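Local coordinates for UPF0135 protein SA1388 (Staphylococcus aureus subsp. aureus, PDB 3LNL) that is of unknown function but binds zinc at a dinuclear centre, as a NIF3-family protein that assembles into a toroid-shaped homohexamer, at residues T12-H17 against N97-H102; D256-I261 against V270-E275; E52-A57 against G85-K90. The protein carries 2 engineered substitutions. All coordinates share one frame; numbering follows the deposited sequence. Where two conformers were deposited one is given.

Contact 1: T12-H17 against N97-H102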
loop_
_atom_site.group_PDB
_atom_site.type_symbol
_atom_site.label_atom_id
_atom_site.label_comp_id
_atom_site.label_asym_id
_atom_site.label_seq_id
_atom_site.Cartn_x
_atom_site.Cartn_y
_atom_site.Cartn_z
ATOM N N THR B 12 4.172 36.611 -5.832
ATOM C CA THR B 12 4.862 36.918 -4.571
ATOM C C THR B 12 3.914 37.579 -3.565
ATOM O O THR B 12 3.920 37.250 -2.384
ATOM C CB THR B 12 6.087 37.840 -4.816
ATOM O OG1 THR B 12 6.963 37.212 -5.765
ATOM C CG2 THR B 12 6.819 38.112 -3.527
ATOM N N LEU B 13 3.085 38.500 -4.029
ATOM C CA LEU B 13 2.147 39.174 -3.142
ATOM C C LEU B 13 1.098 38.205 -2.620
ATOM O O LEU B 13 0.834 38.160 -1.424
ATOM C CB LEU B 13 1.495 40.346 -3.880
ATOM C CG LEU B 13 0.517 41.240 -3.093
ATOM C CD1 LEU B 13 1.222 41.779 -1.841
ATOM C CD2 LEU B 13 0.065 42.392 -4.000
ATOM N N LEU B 14 0.538 37.390 -3.519
ATOM C CA LEU B 14 -0.468 36.393 -3.152
ATOM C C LEU B 14 0.071 35.421 -2.123
ATOM O O LEU B 14 -0.587 35.117 -1.112
ATOM C CB LEU B 14 -0.930 35.608 -4.365
ATOM C CG LEU B 14 -1.685 36.453 -5.392
ATOM C CD1 LEU B 14 -2.186 35.607 -6.597
ATOM C CD2 LEU B 14 -2.853 37.225 -4.728
ATOM N N ASP B 15 1.285 34.959 -2.386
ATOM C CA ASP B 15 1.934 34.030 -1.516
ATOM C C ASP B 15 2.278 34.613 -0.118
ATOM O O ASP B 15 2.242 33.908 0.908
ATOM C CB ASP B 15 3.205 33.516 -2.195
ATOM C CG ASP B 15 3.866 32.461 -1.385
ATOM O OD1 ASP B 15 3.260 31.450 -1.049
ATOM O OD2 ASP B 15 5.022 32.645 -1.062
ATOM N N HIS B 16 2.582 35.904 -0.082
ATOM C CA HIS B 16 2.842 36.578 1.180
ATOM C C HIS B 16 1.599 36.496 2.081
ATOM O O HIS B 16 1.697 36.131 3.235
ATOM C CB HIS B 16 3.269 38.028 0.928
ATOM C CG HIS B 16 3.499 38.809 2.177
ATOM N ND1 HIS B 16 4.622 38.650 2.950
ATOM C CD2 HIS B 16 2.717 39.705 2.823
ATOM C CE1 HIS B 16 4.533 39.428 4.014
ATOM N NE2 HIS B 16 3.378 40.065 3.971
ATOM N N HIS B 17 0.426 36.810 1.534
ATOM C CA HIS B 17 -0.767 36.888 2.342
ATOM C C HIS B 17 -1.508 35.571 2.496
ATOM O O HIS B 17 -2.183 35.379 3.508
ATOM C CB HIS B 17 -1.701 37.974 1.796
ATOM C CG HIS B 17 -1.153 39.364 1.899
ATOM N ND1 HIS B 17 -1.136 40.082 3.079
ATOM C CD2 HIS B 17 -0.629 40.187 0.952
ATOM C CE1 HIS B 17 -0.610 41.280 2.856
ATOM N NE2 HIS B 17 -0.287 41.365 1.575
ATOM N N ASN B 97 -3.748 34.473 -18.075
ATOM C CA ASN B 97 -3.105 33.751 -17.030
ATOM C C ASN B 97 -4.122 33.347 -15.955
ATOM O O ASN B 97 -4.962 34.152 -15.560
ATOM C CB ASN B 97 -2.044 34.644 -16.382
ATOM C CG ASN B 97 -1.111 35.247 -17.373
ATOM O OD1 ASN B 97 -0.228 34.562 -17.870
ATOM N ND2 ASN B 97 -1.294 36.541 -17.672
ATOM N N LEU B 98 -3.987 32.130 -15.442
ATOM C CA LEU B 98 -4.909 31.563 -14.476
ATOM C C LEU B 98 -4.119 31.091 -13.269
ATOM O O LEU B 98 -3.276 30.201 -13.389
ATOM C CB LEU B 98 -5.707 30.378 -15.080
ATOM C CG LEU B 98 -6.642 29.675 -14.061
ATOM C CD1 LEU B 98 -7.745 30.677 -13.518
ATOM C CD2 LEU B 98 -7.285 28.409 -14.621
ATOM N N ILE B 99 -4.444 31.655 -12.118
ATOM C CA ILE B 99 -3.853 31.259 -10.838
ATOM C C ILE B 99 -4.951 30.638 -9.966
ATOM O O ILE B 99 -6.068 31.140 -9.930
ATOM C CB ILE B 99 -3.303 32.533 -10.100
ATOM C CG1 ILE B 99 -2.152 33.161 -10.920
ATOM C CG2 ILE B 99 -2.949 32.234 -8.600
ATOM C CD1 ILE B 99 -1.849 34.703 -10.532
ATOM N N ALA B 100 -4.632 29.535 -9.296
ATOM C CA ALA B 100 -5.548 28.899 -8.406
ATOM C C ALA B 100 -5.087 29.142 -6.968
ATOM O O ALA B 100 -3.942 28.811 -6.582
ATOM C CB ALA B 100 -5.608 27.356 -8.642
ATOM N N MET B 101 -5.984 29.707 -6.182
ATOM C CA MET B 101 -5.788 29.842 -4.737
ATOM C C MET B 101 -6.832 28.956 -4.109
ATOM O O MET B 101 -7.962 29.421 -3.791
ATOM C CB MET B 101 -5.929 31.326 -4.329
ATOM C CG MET B 101 -4.760 32.217 -4.863
ATOM S SD MET B 101 -5.057 33.916 -4.362
ATOM C CE MET B 101 -4.435 33.857 -2.655
ATOM N N HIS B 102 -6.463 27.667 -3.946
ATOM C CA HIS B 102 -7.424 26.665 -3.563
ATOM C C HIS B 102 -7.385 26.390 -2.067
ATOM O O HIS B 102 -7.783 27.269 -1.299
ATOM C CB HIS B 102 -7.305 25.403 -4.397
ATOM C CG HIS B 102 -8.462 24.483 -4.225
ATOM N ND1 HIS B 102 -8.338 23.106 -4.261
ATOM C CD2 HIS B 102 -9.766 24.746 -3.958
ATOM C CE1 HIS B 102 -9.533 22.562 -4.051
ATOM N NE2 HIS B 102 -10.413 23.532 -3.849
#
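Leu14, near the C-terminal end of helix 7-17, sets both of its methyl groups against two residues of segment 97-102, Ile99 and Met101, and these three side chains make the whole contact. Leu14 has the most surface buried. Its CG stands anti to the carbonyl carbon (chi1 -66°), and from there the fork opens toward the strand. CD1 meets the Ile99 branch methyl CG2 at 4.0 Å, the two side chains reaching for each other tip to tip. The same CD1 also lies 4.1 Å from Ile99 CD1, so both ends of the isoleucine bear on one methyl group.

Met101 comes in at about a right angle to Leu14. Its chain runs on extended at chi2 (179°), which brings SD to 4.0 Å from Leu14 CD2 and equally near Leu14 CD1, so the sulfur spans the fork. All three residues are buried, and no hydrogen bond crosses between the segments; the fit is purely apolar.

The side chain of Met101 lies about 10 Å from a zinc ion, and its backbone O accepts a hydrogen bond from ND1 of His68, a zinc ligand, which probably helps to orient that ring. Strand 97-100 pairs with strands 30-32 and 64-67 in a mixed sheet. Helix 7-17 packs on it, with Leu14 also touching Ile66 of strand 64-67 and, on helix 336-350, Leu344 and Trp347.

Contact 2: D256-I261 against V270-E275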
loop_
_atom_site.group_PDB
_atom_site.type_symbol
_atom_site.label_atom_id
_atom_site.label_comp_id
_atom_site.label_asym_id
_atom_site.label_seq_id
_atom_site.Cartn_x
_atom_site.Cartn_y
_atom_site.Cartn_z
ATOM N N ASP B 256 -34.372 28.131 12.111
ATOM C CA ASP B 256 -34.297 29.577 11.939
ATOM C C ASP B 256 -32.918 29.991 11.444
ATOM O O ASP B 256 -32.808 30.881 10.604
ATOM C CB ASP B 256 -34.635 30.301 13.242
ATOM C CG ASP B 256 -36.134 30.260 13.560
ATOM O OD1 ASP B 256 -36.948 29.759 12.757
ATOM O OD2 ASP B 256 -36.486 30.748 14.615
ATOM N N PHE B 257 -31.877 29.350 11.983
ATOM C CA PHE B 257 -30.523 29.577 11.514
ATOM C C PHE B 257 -30.366 29.168 10.052
ATOM O O PHE B 257 -29.835 29.949 9.247
ATOM C CB PHE B 257 -29.486 28.866 12.383
ATOM C CG PHE B 257 -28.084 29.166 11.983
ATOM C CD1 PHE B 257 -27.641 30.479 11.904
ATOM C CD2 PHE B 257 -27.209 28.143 11.645
ATOM C CE1 PHE B 257 -26.358 30.777 11.482
ATOM C CE2 PHE B 257 -25.918 28.432 11.274
ATOM C CZ PHE B 257 -25.494 29.760 11.207
ATOM N N ALA B 258 -30.847 27.979 9.705
ATOM C CA ALA B 258 -30.840 27.551 8.312
ATOM C C ALA B 258 -31.524 28.565 7.368
ATOM O O ALA B 258 -30.978 28.892 6.303
ATOM C CB ALA B 258 -31.468 26.140 8.149
ATOM N N ALA B 259 -32.682 29.075 7.768
ATOM C CA ALA B 259 -33.421 30.050 6.933
ATOM C C ALA B 259 -32.682 31.337 6.794
ATOM O O ALA B 259 -32.671 31.974 5.725
ATOM C CB ALA B 259 -34.805 30.316 7.523
ATOM N N ASP B 260 -32.099 31.778 7.903
ATOM C CA ASP B 260 -31.330 33.030 7.903
ATOM C C ASP B 260 -30.147 32.987 6.946
ATOM O O ASP B 260 -29.896 33.936 6.203
ATOM C CB ASP B 260 -30.829 33.329 9.322
ATOM C CG ASP B 260 -30.310 34.688 9.455
ATOM O OD1 ASP B 260 -31.107 35.635 9.303
ATOM O OD2 ASP B 260 -29.111 34.840 9.702
ATOM N N ILE B 261 -29.399 31.894 6.962
ATOM C CA ILE B 261 -28.211 31.835 6.150
ATOM C C ILE B 261 -28.581 31.563 4.660
ATOM O O ILE B 261 -27.886 32.017 3.765
ATOM C CB ILE B 261 -27.069 30.916 6.750
ATOM C CG1 ILE B 261 -27.376 29.425 6.662
ATOM C CG2 ILE B 261 -26.672 31.396 8.210
ATOM C CD1 ILE B 261 -26.300 28.552 7.305
ATOM N N VAL B 270 -31.850 25.076 0.861
ATOM C CA VAL B 270 -31.003 24.594 1.930
ATOM C C VAL B 270 -31.671 23.378 2.574
ATOM O O VAL B 270 -32.896 23.274 2.550
ATOM C CB VAL B 270 -30.759 25.759 2.933
ATOM C CG1 VAL B 270 -30.269 25.280 4.261
ATOM C CG2 VAL B 270 -29.767 26.792 2.261
ATOM N N ARG B 271 -30.861 22.454 3.089
ATOM C CA ARG B 271 -31.371 21.335 3.871
ATOM C C ARG B 271 -30.557 21.142 5.146
ATOM O O ARG B 271 -29.325 21.415 5.201
ATOM C CB ARG B 271 -31.401 20.039 3.026
ATOM C CG ARG B 271 -30.092 19.651 2.425
ATOM C CD ARG B 271 -30.240 18.633 1.291
ATOM N NE ARG B 271 -28.939 18.351 0.659
ATOM C CZ ARG B 271 -28.766 17.557 -0.394
ATOM N NH1 ARG B 271 -29.804 16.961 -0.969
ATOM N NH2 ARG B 271 -27.538 17.317 -0.864
ATOM N N PHE B 272 -31.244 20.700 6.199
ATOM C CA PHE B 272 -30.604 20.533 7.455
ATOM C C PHE B 272 -30.933 19.197 8.051
ATOM O O PHE B 272 -31.864 18.532 7.636
ATOM C CB PHE B 272 -30.895 21.694 8.403
ATOM C CG PHE B 272 -32.322 21.811 8.844
ATOM C CD1 PHE B 272 -32.775 21.140 9.963
ATOM C CD2 PHE B 272 -33.189 22.669 8.193
ATOM C CE1 PHE B 272 -34.096 21.278 10.366
ATOM C CE2 PHE B 272 -34.484 22.838 8.627
ATOM C CZ PHE B 272 -34.935 22.125 9.700
ATOM N N VAL B 273 -30.079 18.785 8.964
ATOM C CA VAL B 273 -30.235 17.533 9.663
ATOM C C VAL B 273 -30.225 17.839 11.134
ATOM O O VAL B 273 -29.261 18.426 11.639
ATOM C CB VAL B 273 -29.067 16.540 9.332
ATOM C CG1 VAL B 273 -29.227 15.190 10.102
ATOM C CG2 VAL B 273 -28.976 16.299 7.826
ATOM N N GLY B 274 -31.281 17.419 11.824
ATOM C CA GLY B 274 -31.430 17.638 13.284
ATOM C C GLY B 274 -32.837 18.143 13.587
ATOM O O GLY B 274 -33.590 18.487 12.667
ATOM N N GLU B 275 -33.191 18.175 14.863
ATOM C CA GLU B 275 -34.511 18.624 15.301
ATOM C C GLU B 275 -34.607 20.114 14.920
ATOM O O GLU B 275 -33.676 20.895 15.149
ATOM C CB GLU B 275 -34.725 18.428 16.844
ATOM C CG GLU B 275 -34.538 16.984 17.484
ATOM C CD GLU B 275 -34.675 16.951 19.072
ATOM O OE1 GLU B 275 -34.553 18.015 19.760
ATOM O OE2 GLU B 275 -34.933 15.854 19.649
#
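Ala258 of helix 254-264 points its methyl group at Val270 and Phe272, two residues that flank Arg271 in segment 270-275. This is helix-on-sheet packing within the C-terminal NIF3 domain: the helix and strand 271-273 are joined by a short connection, and the strand pairs antiparallel with strand 325-327. The CB atoms of Val270 and Phe272 point toward the helix, whereas that of Arg271 between them points away.

The single methyl of Ala258 is shared by two neighbours of different shape. Val270 offers one branch, CG1, which is anti to its backbone N (chi1 162°) and lies 4.2 Å from Ala258 CB. Phe272 is turned differently: its CG sits between the backbone N and the carbonyl carbon (chi1 66°), and the ring approaches the same methyl obliquely. Ala258 CA is 7.0 Å from Val270 CA, a close approach consistent with the small side chain. All three side chains are buried, and the contact is wholly apolar, with no hydrogen bond between the segments.

Ile326 of strand 325-327 touches both Val270 and Phe272. The sheet continues into a second subunit, where a strand forms an antiparallel ladder with Arg271 and Phe272; Ile370 of that subunit packs on Ala258. Arg271 makes a salt bridge to Asp327 of its own chain and a cation-pi contact with Phe367 of the second subunit. Across the helix-strand contact itself, the nearest ring atom is Phe272 CD2, 3.9 Å from Ala258 CB.

Contact 3: E52-A57 against G85-K90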
loop_
_atom_site.group_PDB
_atom_site.type_symbol
_atom_site.label_atom_id
_atom_site.label_comp_id
_atom_site.label_asym_id
_atom_site.label_seq_id
_atom_site.Cartn_x
_atom_site.Cartn_y
_atom_site.Cartn_z
ATOM N N GLU B 52 -17.393 30.889 -19.730
ATOM C CA GLU B 52 -18.010 32.229 -19.604
ATOM C C GLU B 52 -17.100 33.168 -18.814
ATOM O O GLU B 52 -16.991 34.345 -19.145
ATOM C CB GLU B 52 -19.424 32.167 -18.987
ATOM C CG GLU B 52 -20.493 31.541 -19.937
ATOM C CD GLU B 52 -21.906 31.383 -19.324
ATOM O OE1 GLU B 52 -22.089 31.391 -18.073
ATOM O OE2 GLU B 52 -22.862 31.222 -20.127
ATOM N N VAL B 53 -16.397 32.646 -17.806
ATOM C CA VAL B 53 -15.487 33.485 -17.027
ATOM C C VAL B 53 -14.310 33.976 -17.910
ATOM O O VAL B 53 -13.913 35.146 -17.843
ATOM C CB VAL B 53 -14.996 32.769 -15.767
ATOM C CG1 VAL B 53 -13.820 33.572 -15.068
ATOM C CG2 VAL B 53 -16.182 32.576 -14.819
ATOM N N VAL B 54 -13.797 33.096 -18.749
ATOM C CA VAL B 54 -12.723 33.447 -19.642
ATOM C C VAL B 54 -13.206 34.535 -20.630
ATOM O O VAL B 54 -12.497 35.516 -20.841
ATOM C CB VAL B 54 -12.150 32.209 -20.386
ATOM C CG1 VAL B 54 -10.994 32.623 -21.300
ATOM C CG2 VAL B 54 -11.719 31.146 -19.380
ATOM N N ASN B 55 -14.436 34.389 -21.138
ATOM C CA ASN B 55 -15.013 35.350 -22.075
ATOM C C ASN B 55 -15.190 36.668 -21.403
ATOM O O ASN B 55 -15.002 37.708 -22.021
ATOM C CB ASN B 55 -16.354 34.857 -22.615
ATOM C CG ASN B 55 -16.199 33.699 -23.607
ATOM O OD1 ASN B 55 -15.168 33.568 -24.242
ATOM N ND2 ASN B 55 -17.261 32.934 -23.801
ATOM N N GLU B 56 -15.590 36.632 -20.136
ATOM C CA GLU B 56 -15.752 37.858 -19.340
ATOM C C GLU B 56 -14.387 38.593 -19.132
ATOM O O GLU B 56 -14.303 39.812 -19.264
ATOM C CB GLU B 56 -16.425 37.505 -17.994
ATOM C CG GLU B 56 -16.596 38.658 -16.957
ATOM C CD GLU B 56 -17.074 38.130 -15.610
ATOM O OE1 GLU B 56 -17.628 38.923 -14.882
ATOM O OE2 GLU B 56 -16.901 36.917 -15.251
ATOM N N ALA B 57 -13.325 37.856 -18.861
ATOM C CA ALA B 57 -11.973 38.471 -18.738
ATOM C C ALA B 57 -11.564 39.131 -20.037
ATOM O O ALA B 57 -11.116 40.276 -20.032
ATOM C CB ALA B 57 -10.929 37.447 -18.312
ATOM N N GLY B 85 -10.627 21.110 -22.141
ATOM C CA GLY B 85 -9.685 21.495 -23.166
ATOM C C GLY B 85 -9.987 22.802 -23.869
ATOM O O GLY B 85 -9.084 23.617 -24.117
ATOM N N LEU B 86 -11.260 23.040 -24.128
ATOM C CA LEU B 86 -11.697 24.258 -24.797
ATOM C C LEU B 86 -11.402 25.486 -23.933
ATOM O O LEU B 86 -10.971 26.497 -24.436
ATOM C CB LEU B 86 -13.199 24.144 -25.092
ATOM C CG LEU B 86 -13.800 25.101 -26.103
ATOM C CD1 LEU B 86 -13.277 24.787 -27.493
ATOM C CD2 LEU B 86 -15.348 25.005 -26.074
ATOM N N ILE B 87 -11.536 25.364 -22.625
ATOM C CA ILE B 87 -11.317 26.467 -21.711
ATOM C C ILE B 87 -9.786 26.755 -21.619
ATOM O O ILE B 87 -9.327 27.910 -21.732
ATOM C CB ILE B 87 -11.853 26.164 -20.283
ATOM C CG1 ILE B 87 -13.378 25.932 -20.290
ATOM C CG2 ILE B 87 -11.551 27.298 -19.330
ATOM C CD1 ILE B 87 -13.903 25.396 -18.987
ATOM N N ILE B 88 -8.993 25.692 -21.502
ATOM C CA ILE B 88 -7.566 25.845 -21.299
ATOM C C ILE B 88 -6.962 26.454 -22.571
ATOM O O ILE B 88 -6.108 27.356 -22.513
ATOM C CB ILE B 88 -6.933 24.479 -20.964
ATOM C CG1 ILE B 88 -7.397 23.969 -19.592
ATOM C CG2 ILE B 88 -5.389 24.558 -21.053
ATOM C CD1 ILE B 88 -7.116 22.404 -19.392
ATOM N N ARG B 89 -7.374 25.925 -23.731
ATOM C CA ARG B 89 -6.937 26.454 -25.032
ATOM C C ARG B 89 -7.328 27.930 -25.221
ATOM O O ARG B 89 -6.553 28.712 -25.739
ATOM C CB ARG B 89 -7.476 25.617 -26.208
ATOM C CG ARG B 89 -6.960 24.150 -26.222
ATOM C CD ARG B 89 -7.750 23.241 -27.139
ATOM N NE ARG B 89 -7.749 23.765 -28.498
ATOM C CZ ARG B 89 -6.760 23.637 -29.376
ATOM N NH1 ARG B 89 -5.663 22.881 -29.137
ATOM N NH2 ARG B 89 -6.887 24.199 -30.545
ATOM N N LYS B 90 -8.520 28.304 -24.786
ATOM C CA LYS B 90 -8.936 29.678 -24.925
ATOM C C LYS B 90 -8.068 30.611 -24.069
ATOM O O LYS B 90 -7.707 31.683 -24.539
ATOM C CB LYS B 90 -10.438 29.838 -24.633
ATOM C CG LYS B 90 -10.972 31.281 -24.970
ATOM C CD LYS B 90 -12.350 31.253 -25.584
ATOM C CE LYS B 90 -12.778 32.552 -26.246
ATOM N NZ LYS B 90 -14.258 32.420 -26.452
#
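Lys90 holds its CG anti to the backbone N (chi1 -172°), which sends the chain out from helix 83-93 toward helix 51-60; a bend at chi2 then helps to carry the ammonium group to Asn55. On the facing helix, Asn55 has CG beside its backbone N, anti to the carbonyl carbon, which carries the amide to the lysine side although the CB of the residue starts out to the flank; chi2 then turns OD1 to the ammonium group. Lys90 NZ donates a hydrogen bond of 2.7 Å to Asn55 OD1. The donor lies in the carbonyl plane, on a lone pair of the oxygen, with a C=O...N angle of 141°. The two side chains cross at about a right angle, and Lys90 CE also comes to 3.3 Å from Asn55 OD1.

The two helices run nearly parallel: the axes of segments 52-57 and 85-90 approach to 10.1 Å and are inclined by 17°, as in neighbouring helices of an alpha/beta layer of parallel strands. Helix 51-60 follows strand 43-46 and leads to strand 64-67, a beta-alpha-beta crossover, and helix 83-93 precedes strand 97-100. Val53 and Ala57 rest on Leu44 and Ile65 of the sheet. Further round helix 83-93, Ile88 packs on Leu79 of a third subunit.

Beneath the polar bridge Val54 divides its two branches between two partners. Val54 and Ile87 are buried, whereas Asn55 and Lys90 are partly exposed, so an apolar inner layer is covered by a charged and polar outer one. Val54 CG1 rests 3.9 Å from Lys90 CG, against the aliphatic root of the lysine. Val54 CG2 meets Ile87 CG2 at 3.9 Å, both pairs of side chains crossing obliquely.

From the N terminus, helix 7-17 supplies the first half of contact 1, whose partner comes some 80 residues later at strand 97-100. Contact 3 is nested inside that long loop, joining helices 51-60 and 83-93; the second of these is followed, after a short turn of chain, by strand 97-100. Contact 1 fixes helix 7-17 to the N-terminal sheet, while contact 3 joins two helices beside one another; their centres are 19 Å apart and they do not touch. The chain then passes through the PII-like middle region before contact 2 closes a short loop, with eight residues between its segments, in the C-terminal NIF3 domain, its centre 34 Å from that of contact 1.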